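Local coordinates for protein pyroglutatmate porin OpdO (Pseudomonas aeruginosa, PDB 3SZV) that probably forms a porin of the outer membrane, a beta-barrel channel for small carboxylates such as pyroglutamate, at residues F129-V134 / A191-A195; S118-V124 / A149-E155; E59-E64 / A113-V117. One frame throughout, in Å; residues are numbered along the deposited sequence.

The three contacts lie along one curved antiparallel sheet, the wall of the channel barrel. Contacts 2 and 3 are immediate neighbours, with centres 11 Å apart: strand 106-117 of contact 3 turns straight into strand 120-124 of contact 2, and Leu-122 N lies 2.9 Å from Ala-115 O. Contact 1 is 14 Å from contact 2, centre to centre, and meets it inside the barrel, where Phe-129 CD1 packs 3.8 Å from Leu-150 CD2. Contacts 1 and 3 do not touch; their nearest atoms are about 11 Å apart. Detergent (C8E) touches residues of all three contacts; at contacts 1 and 2 it lies on the opposite face from the Phe-129 and Leu-150 packing.

Contact 1: F129-V134 / A191-A195; sequences FKSPLV and AFDFA. With C8E ((hydroxyethyloxy)tri(ethyloxy)octane), chain I; C8E ((hydroxyethyloxy)tri(ethyloxy)octane), chain B.
An inward-folded loop of an OprD-type barrel packs here on the wall of its own channel. Residues 129-134 belong to the long loop between strands 120-124 and 145-147; residues 192-195 are extended wall in strand 186-200. The loop opens with extended backbone at Phe-129 to Ser-131, then makes a type I turn with Pro-132 (-56/-42) and Leu-133 (-91/-12) at its corners. The turn is closed by a weak bond from Val-134 N to Ser-131 O (3.3 Å), and Ser-131 OG, chi1 p, donates to Val-134 O at 2.8 Å.

No hydrogen bond links the two segments. The closest CA pair, Leu-133 and Phe-194, stays 7.5 Å apart, and aromatic side chains fill the gap. Phe-192 (chi1 t) and Phe-194 (chi1 88°) both point at the loop. Val-134, chi1 p, reaches both rings: its CG1 is 3.6 Å from Phe-192 CE1 and 4.0 Å from Phe-194 CE2. Leu-133 CB sits 4.0 Å from Phe-192 CZ, and Phe-129 (chi1 p) brings CE2 to 3.9 Å from Phe-194 CE2. Ser-131 OG lies over one face of the Phe-194 ring, 3.9 Å from CZ.

Farther along the wall, Leu-133 and Pro-132 also rest on His-210 and Phe-222, so the loop is seated on several strands. Asp-193 points the other way, to the outer face, and hydrogen-bonds His-165. Detergent follows this outer side of the strand: Phe-194 O is 3.3 Å from C17 of one C8E, and Asp-193 CB is 3.8 Å from C14 of the same molecule.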
loop_
_atom_site.group_PDB
_atom_site.type_symbol
_atom_site.label_atom_id
_atom_site.label_comp_id
_atom_site.label_asym_id
_atom_site.label_seq_id
_atom_site.Cartn_x
_atom_site.Cartn_y
_atom_site.Cartn_z
ATOM N N PHE A 129 -0.429 -2.409 -6.989
ATOM C CA PHE A 129 -1.338 -3.308 -6.300
ATOM C C PHE A 129 -0.852 -3.509 -4.872
ATOM O O PHE A 129 0.267 -3.092 -4.513
ATOM C CB PHE A 129 -1.425 -4.653 -7.049
ATOM C CG PHE A 129 -0.130 -5.425 -7.063
ATOM C CD1 PHE A 129 0.860 -5.160 -8.008
ATOM C CD2 PHE A 129 0.106 -6.422 -6.130
ATOM C CE1 PHE A 129 2.063 -5.882 -8.018
ATOM C CE2 PHE A 129 1.295 -7.146 -6.127
ATOM C CZ PHE A 129 2.285 -6.880 -7.062
ATOM N N LYS A 130 -1.694 -4.143 -4.063
ATOM C CA LYS A 130 -1.413 -4.421 -2.663
ATOM C C LYS A 130 -1.460 -5.925 -2.434
ATOM O O LYS A 130 -2.366 -6.615 -2.909
ATOM C CB LYS A 130 -2.475 -3.777 -1.760
ATOM C CG LYS A 130 -2.777 -2.308 -2.021
ATOM C CD LYS A 130 -1.628 -1.405 -1.634
ATOM C CE LYS A 130 -2.074 0.057 -1.780
ATOM N NZ LYS A 130 -1.065 1.029 -1.253
ATOM N N SER A 131 -0.486 -6.435 -1.698
ATOM C CA SER A 131 -0.464 -7.842 -1.302
ATOM C C SER A 131 0.429 -7.967 -0.081
ATOM O O SER A 131 1.246 -7.081 0.175
ATOM C CB SER A 131 0.054 -8.748 -2.430
ATOM O OG SER A 131 1.455 -8.625 -2.625
ATOM N N PRO A 132 0.310 -9.064 0.668
ATOM C CA PRO A 132 1.112 -9.146 1.892
ATOM C C PRO A 132 2.608 -8.972 1.639
ATOM O O PRO A 132 3.264 -8.278 2.436
ATOM C CB PRO A 132 0.779 -10.549 2.422
ATOM C CG PRO A 132 -0.663 -10.735 1.985
ATOM C CD PRO A 132 -0.695 -10.151 0.589
ATOM N N LEU A 133 3.154 -9.565 0.586
ATOM C CA LEU A 133 4.612 -9.549 0.389
ATOM C C LEU A 133 5.117 -8.380 -0.442
ATOM O O LEU A 133 6.327 -8.155 -0.509
ATOM C CB LEU A 133 5.095 -10.872 -0.212
ATOM C CG LEU A 133 4.836 -12.072 0.703
ATOM C CD1 LEU A 133 5.376 -13.320 0.004
ATOM C CD2 LEU A 133 5.503 -11.918 2.073
ATOM N N VAL A 134 4.206 -7.661 -1.094
ATOM C CA VAL A 134 4.596 -6.470 -1.846
ATOM C C VAL A 134 3.400 -5.579 -2.081
ATOM O O VAL A 134 2.368 -6.026 -2.595
ATOM C CB VAL A 134 5.296 -6.831 -3.165
ATOM C CG1 VAL A 134 4.422 -7.722 -4.054
ATOM C CG2 VAL A 134 5.654 -5.553 -3.921
ATOM N N ALA A 191 14.739 -8.888 -9.439
ATOM C CA ALA A 191 13.580 -9.766 -9.531
ATOM C C ALA A 191 12.861 -9.949 -8.209
ATOM O O ALA A 191 13.459 -10.341 -7.210
ATOM C CB ALA A 191 13.969 -11.128 -10.116
ATOM N N PHE A 192 11.570 -9.646 -8.202
ATOM C CA PHE A 192 10.711 -10.052 -7.106
ATOM C C PHE A 192 9.634 -10.967 -7.636
ATOM O O PHE A 192 8.902 -10.610 -8.567
ATOM C CB PHE A 192 10.065 -8.875 -6.375
ATOM C CG PHE A 192 9.304 -9.306 -5.158
ATOM C CD1 PHE A 192 7.929 -9.511 -5.204
ATOM C CD2 PHE A 192 9.982 -9.598 -3.990
ATOM C CE1 PHE A 192 7.241 -9.961 -4.087
ATOM C CE2 PHE A 192 9.307 -10.047 -2.867
ATOM C CZ PHE A 192 7.926 -10.225 -2.920
ATOM N N ASP A 193 9.550 -12.162 -7.064
ATOM C CA ASP A 193 8.574 -13.143 -7.477
ATOM C C ASP A 193 7.755 -13.570 -6.274
ATOM O O ASP A 193 8.303 -13.797 -5.195
ATOM C CB ASP A 193 9.275 -14.369 -8.061
ATOM C CG ASP A 193 10.018 -14.050 -9.336
ATOM O OD1 ASP A 193 9.353 -13.874 -10.370
ATOM O OD2 ASP A 193 11.265 -13.985 -9.312
ATOM N N PHE A 194 6.445 -13.707 -6.440
ATOM C CA PHE A 194 5.634 -14.276 -5.365
ATOM C C PHE A 194 4.424 -14.988 -5.937
ATOM O O PHE A 194 4.004 -14.753 -7.075
ATOM C CB PHE A 194 5.180 -13.210 -4.364
ATOM C CG PHE A 194 3.870 -12.531 -4.737
ATOM C CD1 PHE A 194 2.662 -13.027 -4.264
ATOM C CD2 PHE A 194 3.852 -11.407 -5.555
ATOM C CE1 PHE A 194 1.453 -12.424 -4.598
ATOM C CE2 PHE A 194 2.637 -10.799 -5.899
ATOM C CZ PHE A 194 1.434 -11.312 -5.417
ATOM N N ALA A 195 3.876 -15.889 -5.140
ATOM C CA ALA A 195 2.562 -16.442 -5.396
ATOM C C ALA A 195 1.872 -16.573 -4.060
ATOM O O ALA A 195 2.524 -16.750 -3.019
ATOM C CB ALA A 195 2.649 -17.788 -6.105
HETATM C C4 C8E I . 10.453 -18.025 2.642
HETATM C C5 C8E I . 10.434 -18.730 1.289
HETATM C C6 C8E I . 9.994 -17.752 0.205
HETATM C C7 C8E I . 10.732 -17.974 -1.103
HETATM C C8 C8E I . 10.250 -19.200 -1.866
HETATM O O9 C8E I . 10.304 -18.934 -3.254
HETATM C C10 C8E I . 9.403 -17.927 -3.664
HETATM C C11 C8E I . 8.558 -18.560 -4.761
HETATM O O12 C8E I . 7.527 -17.734 -5.241
HETATM C C13 C8E I . 7.134 -18.179 -6.522
HETATM C C14 C8E I . 6.667 -17.028 -7.403
HETATM O O15 C8E I . 6.022 -17.565 -8.536
HETATM C C16 C8E I . 6.147 -16.766 -9.690
HETATM C C17 C8E I . 4.805 -16.084 -9.968
HETATM O O18 C8E I . 4.815 -15.406 -11.205
HETATM C C19 C8E I . 3.689 -15.702 -12.006
HETATM C C20 C8E I . 3.005 -14.406 -12.432
HETATM O O21 C8E I . 3.150 -14.226 -13.824
HETATM C C3 C8E B . 5.502 -20.020 -4.149
HETATM C C4 C8E B . 4.242 -20.878 -4.144
HETATM C C5 C8E B . 3.376 -20.585 -2.925
HETATM C C6 C8E B . 1.994 -21.205 -3.081
HETATM C C7 C8E B . 0.920 -20.268 -2.554
HETATM C C8 C8E B . 0.164 -20.875 -1.381
HETATM O O9 C8E B . -1.175 -21.090 -1.763
HETATM C C10 C8E B . -1.935 -21.672 -0.727
HETATM C C11 C8E B . -3.024 -20.667 -0.362
HETATM O O12 C8E B . -4.135 -21.298 0.234
HETATM C C13 C8E B . -4.807 -20.426 1.118
HETATM C C14 C8E B . -4.998 -21.088 2.475
HETATM O O15 C8E B . -3.904 -20.730 3.281
HETATM C C16 C8E B . -3.524 -21.727 4.199
HETATM C C17 C8E B . -2.819 -21.015 5.346
HETATM O O18 C8E B . -3.695 -20.803 6.428
HETATM C C19 C8E B . -2.971 -20.454 7.586
HETATM C C20 C8E B . -3.803 -19.564 8.500
HETATM O O21 C8E B . -3.288 -19.677 9.809
#

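Contact 2: S118-V124 / A149-E155; sequences SNSLLKV and ALLDVQE. With C8E ((hydroxyethyloxy)tri(ethyloxy)octane), chain F.
Ser-118 starts the tight two-residue turn of a beta hairpin that joins strand 106-117 to strand 120-124. Its positive phi (47/-117), followed by Asn-119 at -113/37, gives a turn close to type II'. Ser-118 OG, chi1 t, donates to Glu-155 OE2 at 2.6 Å. Asn-119 N donates to Glu-155 OE1 (2.6 Å), while Asn-119 O accepts from Gln-154 N (3.0 Å). Ser-120, chi1 m, adds its OG to Glu-155 OE1 at 2.8 Å, and C8E C17 packs 3.6 Å from Glu-155 CD.

From Ser-120 onward two barrel strands run antiparallel, axes 4.7 Å apart and 171° between their directions. Ser-120 faces Val-153 in a non-hydrogen-bonded pair, CA-CA 4.3 Å. Leu-121 and Asp-152 form a hydrogen-bonded pair: Leu-121 N to Asp-152 O and Asp-152 N to Leu-121 O, each 2.9 Å. Leu-122 opposes Leu-151 without such bonds, its CB 4.1 Å from Leu-151 CD1. Lys-123 N donates to Leu-150 O (2.9 Å) and its O accepts from Leu-150 N (2.8 Å). Val-124 ends the ladder on Ala-149, with CG2 4.0 Å from Ala-149 CB.

Ser-120, Leu-122, Val-124, Ala-149, Leu-151 and Val-153 share the outer face; Leu-121, Lys-123, Leu-150 and Asp-152 share the inner one. There a water bridges Leu-121 O and Leu-150 O, at 2.9 Å from each, and Gln-154 NE2 donates to Asp-152 OD1 (2.9 Å). The chemistry matches a membrane barrel: mostly aliphatic outside; inside, Lys-123, Asp-152 and water sit among leucines. One carboxylate, Glu-155, collects three donors and so ties the hairpin turn to the next strand.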
loop_
_atom_site.group_PDB
_atom_site.type_symbol
_atom_site.label_atom_id
_atom_site.label_comp_id
_atom_site.label_asym_id
_atom_site.label_seq_id
_atom_site.Cartn_x
_atom_site.Cartn_y
_atom_site.Cartn_z
ATOM N N SER A 118 -12.232 -16.300 -18.500
ATOM C CA SER A 118 -13.133 -16.669 -17.418
ATOM C C SER A 118 -13.090 -15.612 -16.316
ATOM O O SER A 118 -13.438 -14.453 -16.551
ATOM C CB SER A 118 -12.770 -18.048 -16.878
ATOM O OG SER A 118 -13.745 -18.521 -15.970
ATOM N N ASN A 119 -12.641 -16.005 -15.121
ATOM C CA ASN A 119 -12.546 -15.088 -13.991
ATOM C C ASN A 119 -11.098 -14.836 -13.580
ATOM O O ASN A 119 -10.785 -14.720 -12.393
ATOM C CB ASN A 119 -13.326 -15.634 -12.799
ATOM C CG ASN A 119 -14.354 -14.654 -12.281
ATOM O OD1 ASN A 119 -14.067 -13.840 -11.403
ATOM N ND2 ASN A 119 -15.562 -14.724 -12.828
ATOM N N SER A 120 -10.218 -14.765 -14.570
ATOM C CA SER A 120 -8.798 -14.561 -14.327
ATOM C C SER A 120 -8.290 -13.407 -15.185
ATOM O O SER A 120 -8.812 -13.149 -16.280
ATOM C CB SER A 120 -8.008 -15.836 -14.630
ATOM O OG SER A 120 -8.393 -16.896 -13.767
ATOM N N LEU A 121 -7.277 -12.711 -14.687
ATOM C CA LEU A 121 -6.790 -11.500 -15.316
ATOM C C LEU A 121 -5.276 -11.406 -15.206
ATOM O O LEU A 121 -4.709 -11.540 -14.118
ATOM C CB LEU A 121 -7.419 -10.273 -14.649
ATOM C CG LEU A 121 -7.013 -8.899 -15.188
ATOM C CD1 LEU A 121 -7.510 -8.704 -16.622
ATOM C CD2 LEU A 121 -7.572 -7.802 -14.300
ATOM N N LEU A 122 -4.629 -11.173 -16.341
ATOM C CA LEU A 122 -3.191 -10.974 -16.413
ATOM C C LEU A 122 -2.903 -9.540 -16.842
ATOM O O LEU A 122 -3.501 -9.043 -17.805
ATOM C CB LEU A 122 -2.587 -11.939 -17.438
ATOM C CG LEU A 122 -1.103 -11.730 -17.755
ATOM C CD1 LEU A 122 -0.253 -12.028 -16.542
ATOM C CD2 LEU A 122 -0.686 -12.623 -18.927
ATOM N N LYS A 123 -2.001 -8.886 -16.120
ATOM C CA LYS A 123 -1.529 -7.541 -16.458
ATOM C C LYS A 123 -0.020 -7.580 -16.629
ATOM O O LYS A 123 0.689 -8.186 -15.821
ATOM C CB LYS A 123 -1.887 -6.550 -15.342
ATOM C CG LYS A 123 -3.368 -6.253 -15.229
ATOM C CD LYS A 123 -3.625 -5.274 -14.095
ATOM C CE LYS A 123 -5.111 -5.034 -13.918
ATOM N NZ LYS A 123 -5.353 -3.946 -12.931
ATOM N N VAL A 124 0.464 -6.937 -17.682
ATOM C CA VAL A 124 1.885 -6.874 -17.975
ATOM C C VAL A 124 2.292 -5.438 -18.293
ATOM O O VAL A 124 1.722 -4.804 -19.190
ATOM C CB VAL A 124 2.230 -7.761 -19.183
ATOM C CG1 VAL A 124 3.706 -7.632 -19.524
ATOM C CG2 VAL A 124 1.867 -9.219 -18.903
ATOM N N ALA A 149 4.742 -8.519 -14.359
ATOM C CA ALA A 149 3.533 -9.228 -14.733
ATOM C C ALA A 149 2.820 -9.670 -13.468
ATOM O O ALA A 149 3.458 -10.153 -12.518
ATOM C CB ALA A 149 3.871 -10.429 -15.613
ATOM N N LEU A 150 1.502 -9.498 -13.448
ATOM C CA LEU A 150 0.668 -9.822 -12.293
ATOM C C LEU A 150 -0.524 -10.634 -12.761
ATOM O O LEU A 150 -1.259 -10.222 -13.660
ATOM C CB LEU A 150 0.190 -8.541 -11.593
ATOM C CG LEU A 150 -0.874 -8.706 -10.508
ATOM C CD1 LEU A 150 -0.305 -9.430 -9.292
ATOM C CD2 LEU A 150 -1.447 -7.341 -10.099
ATOM N N LEU A 151 -0.703 -11.805 -12.160
ATOM C CA LEU A 151 -1.799 -12.695 -12.509
ATOM C C LEU A 151 -2.744 -12.832 -11.330
ATOM O O LEU A 151 -2.305 -13.047 -10.195
ATOM C CB LEU A 151 -1.250 -14.067 -12.913
ATOM C CG LEU A 151 -2.268 -15.143 -13.290
ATOM C CD1 LEU A 151 -3.104 -14.736 -14.505
ATOM C CD2 LEU A 151 -1.540 -16.453 -13.543
ATOM N N ASP A 152 -4.039 -12.726 -11.593
ATOM C CA ASP A 152 -5.067 -12.826 -10.565
ATOM C C ASP A 152 -6.096 -13.848 -11.028
ATOM O O ASP A 152 -6.753 -13.643 -12.042
ATOM C CB ASP A 152 -5.731 -11.458 -10.359
ATOM C CG ASP A 152 -6.667 -11.428 -9.166
ATOM O OD1 ASP A 152 -7.601 -12.254 -9.098
ATOM O OD2 ASP A 152 -6.477 -10.566 -8.288
ATOM N N VAL A 153 -6.224 -14.954 -10.301
ATOM C CA VAL A 153 -7.073 -16.070 -10.698
ATOM C C VAL A 153 -8.179 -16.277 -9.671
ATOM O O VAL A 153 -7.899 -16.606 -8.509
ATOM C CB VAL A 153 -6.242 -17.375 -10.813
ATOM C CG1 VAL A 153 -7.138 -18.590 -11.047
ATOM C CG2 VAL A 153 -5.198 -17.249 -11.926
ATOM N N GLN A 154 -9.430 -16.093 -10.086
ATOM C CA GLN A 154 -10.570 -16.259 -9.184
ATOM C C GLN A 154 -11.578 -17.247 -9.759
ATOM O O GLN A 154 -12.740 -16.915 -9.999
ATOM C CB GLN A 154 -11.217 -14.903 -8.869
ATOM C CG GLN A 154 -10.290 -14.004 -8.051
ATOM C CD GLN A 154 -10.900 -12.663 -7.694
ATOM O OE1 GLN A 154 -12.006 -12.592 -7.163
ATOM N NE2 GLN A 154 -10.165 -11.588 -7.968
ATOM N N GLU A 155 -11.115 -18.473 -9.970
ATOM C CA GLU A 155 -11.924 -19.506 -10.606
ATOM C C GLU A 155 -12.570 -20.459 -9.599
ATOM O O GLU A 155 -13.555 -21.133 -9.911
ATOM C CB GLU A 155 -11.070 -20.318 -11.585
ATOM C CG GLU A 155 -10.384 -19.502 -12.665
ATOM C CD GLU A 155 -11.351 -18.891 -13.655
ATOM O OE1 GLU A 155 -10.998 -17.843 -14.235
ATOM O OE2 GLU A 155 -12.450 -19.451 -13.861
HETATM C C13 C8E F . -5.620 -19.465 -15.527
HETATM C C14 C8E F . -6.844 -19.479 -16.433
HETATM O O15 C8E F . -7.888 -20.135 -15.751
HETATM C C16 C8E F . -8.670 -20.971 -16.580
HETATM C C17 C8E F . -10.088 -20.420 -16.648
HETATM O O18 C8E F . -10.784 -21.054 -17.703
HETATM C C19 C8E F . -11.813 -21.915 -17.272
HETATM C C20 C8E F . -13.092 -21.572 -18.032
HETATM O O21 C8E F . -14.212 -22.115 -17.368
HETATM O O HOH W 1 -9.456 -12.153 -11.448
HETATM O O HOH W 2 -3.814 -9.112 -12.919
#

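Contact 3: E59-E64 / A113-V117; sequences ESGFSE and AKARV
Ala-113 enters this part of barrel strand 106-117 pairing its backbone with Val-124 of the next strand, and its side chain takes no part in the contact. Facing the strand, residues 59-64 carry the chain from strand 49-59 towards strand 67-81; the nearest CA atoms, Phe-62 and Ala-115, are 7.8 Å apart, so side chains do the joining.

Lys-114 points inward at that connection with chi1 p and the rest of its chain trans. Its NZ donates to Ser-60 O at 2.9 Å and also makes a salt bridge to Asp-72 in the intervening strand 67-81. On the way its CE lies over one face of Phe-62, 4.1 Å from the ring centroid and 28° off the normal. Phe-62 (chi1 m, chi2 -94°) thus stands between the two basic side chains. Ala-115 turns its CB away, towards Phe-69. Arg-116, also chi1 p and extended, covers the opposite face of Phe-62, its CD 3.7 Å from the centroid and 15° off the normal, in a second CH-pi contact. A water spans the last gap, 3.0 Å from Arg-116 NH2 and 2.7 Å from Ser-63 O; Glu-64 OE2 stays 4.3 Å from NH2, beyond a salt bridge.

Ser-60 OG, chi1 p, donates to Gly-61 O (2.6 Å), and Leu-19 of helix 10-21 packs on Ser-60 and Ser-63. An aromatic ring sandwiched between the aliphatic parts of a lysine and an arginine buries those carbons while their charged ends stay polar-bonded, pinning the 59-64 connection across strand 67-81 on the inner face of the barrel.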
loop_
_atom_site.group_PDB
_atom_site.type_symbol
_atom_site.label_atom_id
_atom_site.label_comp_id
_atom_site.label_asym_id
_atom_site.label_seq_id
_atom_site.Cartn_x
_atom_site.Cartn_y
_atom_site.Cartn_z
ATOM N N GLU A 59 -8.558 2.990 -18.623
ATOM C CA GLU A 59 -8.738 1.547 -18.575
ATOM C C GLU A 59 -9.580 1.112 -19.763
ATOM O O GLU A 59 -10.752 1.482 -19.864
ATOM C CB GLU A 59 -9.438 1.124 -17.284
ATOM C CG GLU A 59 -8.534 1.088 -16.071
ATOM C CD GLU A 59 -9.125 0.266 -14.939
ATOM O OE1 GLU A 59 -10.365 0.105 -14.894
ATOM O OE2 GLU A 59 -8.344 -0.231 -14.101
ATOM N N SER A 60 -8.998 0.335 -20.672
ATOM C CA SER A 60 -9.745 -0.082 -21.855
ATOM C C SER A 60 -10.754 -1.151 -21.501
ATOM O O SER A 60 -10.706 -1.751 -20.417
ATOM C CB SER A 60 -8.823 -0.626 -22.956
ATOM O OG SER A 60 -8.430 -1.966 -22.675
ATOM N N GLY A 61 -11.671 -1.376 -22.431
ATOM C CA GLY A 61 -12.498 -2.562 -22.394
ATOM C C GLY A 61 -11.674 -3.731 -22.894
ATOM O O GLY A 61 -10.461 -3.610 -23.099
ATOM N N PHE A 62 -12.332 -4.868 -23.086
ATOM C CA PHE A 62 -11.660 -6.057 -23.592
ATOM C C PHE A 62 -12.231 -6.450 -24.942
ATOM O O PHE A 62 -13.437 -6.315 -25.191
ATOM C CB PHE A 62 -11.839 -7.233 -22.632
ATOM C CG PHE A 62 -11.100 -7.079 -21.336
ATOM C CD1 PHE A 62 -9.830 -7.621 -21.168
ATOM C CD2 PHE A 62 -11.669 -6.381 -20.286
ATOM C CE1 PHE A 62 -9.148 -7.472 -19.955
ATOM C CE2 PHE A 62 -11.003 -6.231 -19.084
ATOM C CZ PHE A 62 -9.741 -6.776 -18.918
ATOM N N SER A 63 -11.374 -6.961 -25.815
ATOM C CA SER A 63 -11.862 -7.551 -27.059
ATOM C C SER A 63 -12.707 -8.795 -26.756
ATOM O O SER A 63 -12.422 -9.540 -25.807
ATOM C CB SER A 63 -10.693 -7.895 -27.983
ATOM O OG SER A 63 -9.780 -8.773 -27.349
ATOM N N GLU A 64 -13.758 -9.005 -27.544
ATOM C CA GLU A 64 -14.653 -10.138 -27.353
ATOM C C GLU A 64 -13.931 -11.449 -27.605
ATOM O O GLU A 64 -13.004 -11.513 -28.415
ATOM C CB GLU A 64 -15.846 -10.025 -28.305
ATOM C CG GLU A 64 -16.788 -8.879 -27.990
ATOM C CD GLU A 64 -17.736 -9.204 -26.854
ATOM O OE1 GLU A 64 -18.859 -9.674 -27.137
ATOM O OE2 GLU A 64 -17.360 -8.991 -25.680
ATOM N N ALA A 113 -0.461 -3.923 -20.717
ATOM C CA ALA A 113 -1.214 -4.850 -21.543
ATOM C C ALA A 113 -1.994 -5.746 -20.601
ATOM O O ALA A 113 -1.525 -6.056 -19.506
ATOM C CB ALA A 113 -0.277 -5.679 -22.386
ATOM N N LYS A 114 -3.184 -6.155 -21.009
ATOM C CA LYS A 114 -3.967 -7.064 -20.183
ATOM C C LYS A 114 -4.697 -8.129 -20.988
ATOM O O LYS A 114 -5.039 -7.931 -22.163
ATOM C CB LYS A 114 -4.956 -6.300 -19.291
ATOM C CG LYS A 114 -5.991 -5.472 -20.036
ATOM C CD LYS A 114 -6.758 -4.576 -19.065
ATOM C CE LYS A 114 -7.835 -3.793 -19.799
ATOM N NZ LYS A 114 -8.604 -2.911 -18.871
ATOM N N ALA A 115 -4.942 -9.262 -20.339
ATOM C CA ALA A 115 -5.699 -10.352 -20.944
ATOM C C ALA A 115 -6.592 -10.991 -19.889
ATOM O O ALA A 115 -6.170 -11.161 -18.741
ATOM C CB ALA A 115 -4.762 -11.387 -21.551
ATOM N N ARG A 116 -7.818 -11.332 -20.264
ATOM C CA ARG A 116 -8.739 -11.989 -19.345
ATOM C C ARG A 116 -9.255 -13.289 -19.937
ATOM O O ARG A 116 -9.480 -13.388 -21.139
ATOM C CB ARG A 116 -9.932 -11.091 -19.011
ATOM C CG ARG A 116 -10.856 -10.884 -20.198
ATOM C CD ARG A 116 -12.169 -10.202 -19.824
ATOM N NE ARG A 116 -13.089 -10.201 -20.960
ATOM C CZ ARG A 116 -14.195 -9.467 -21.030
ATOM N NH1 ARG A 116 -14.517 -8.654 -20.035
ATOM N NH2 ARG A 116 -14.969 -9.539 -22.104
ATOM N N VAL A 117 -9.435 -14.291 -19.086
ATOM C CA VAL A 117 -10.164 -15.488 -19.474
ATOM C C VAL A 117 -10.990 -15.896 -18.267
ATOM O O VAL A 117 -10.508 -15.813 -17.133
ATOM C CB VAL A 117 -9.218 -16.616 -19.926
ATOM C CG1 VAL A 117 -8.346 -17.090 -18.776
ATOM C CG2 VAL A 117 -10.018 -17.778 -20.514
HETATM O O HOH W 3 -13.347 -11.203 -23.936
#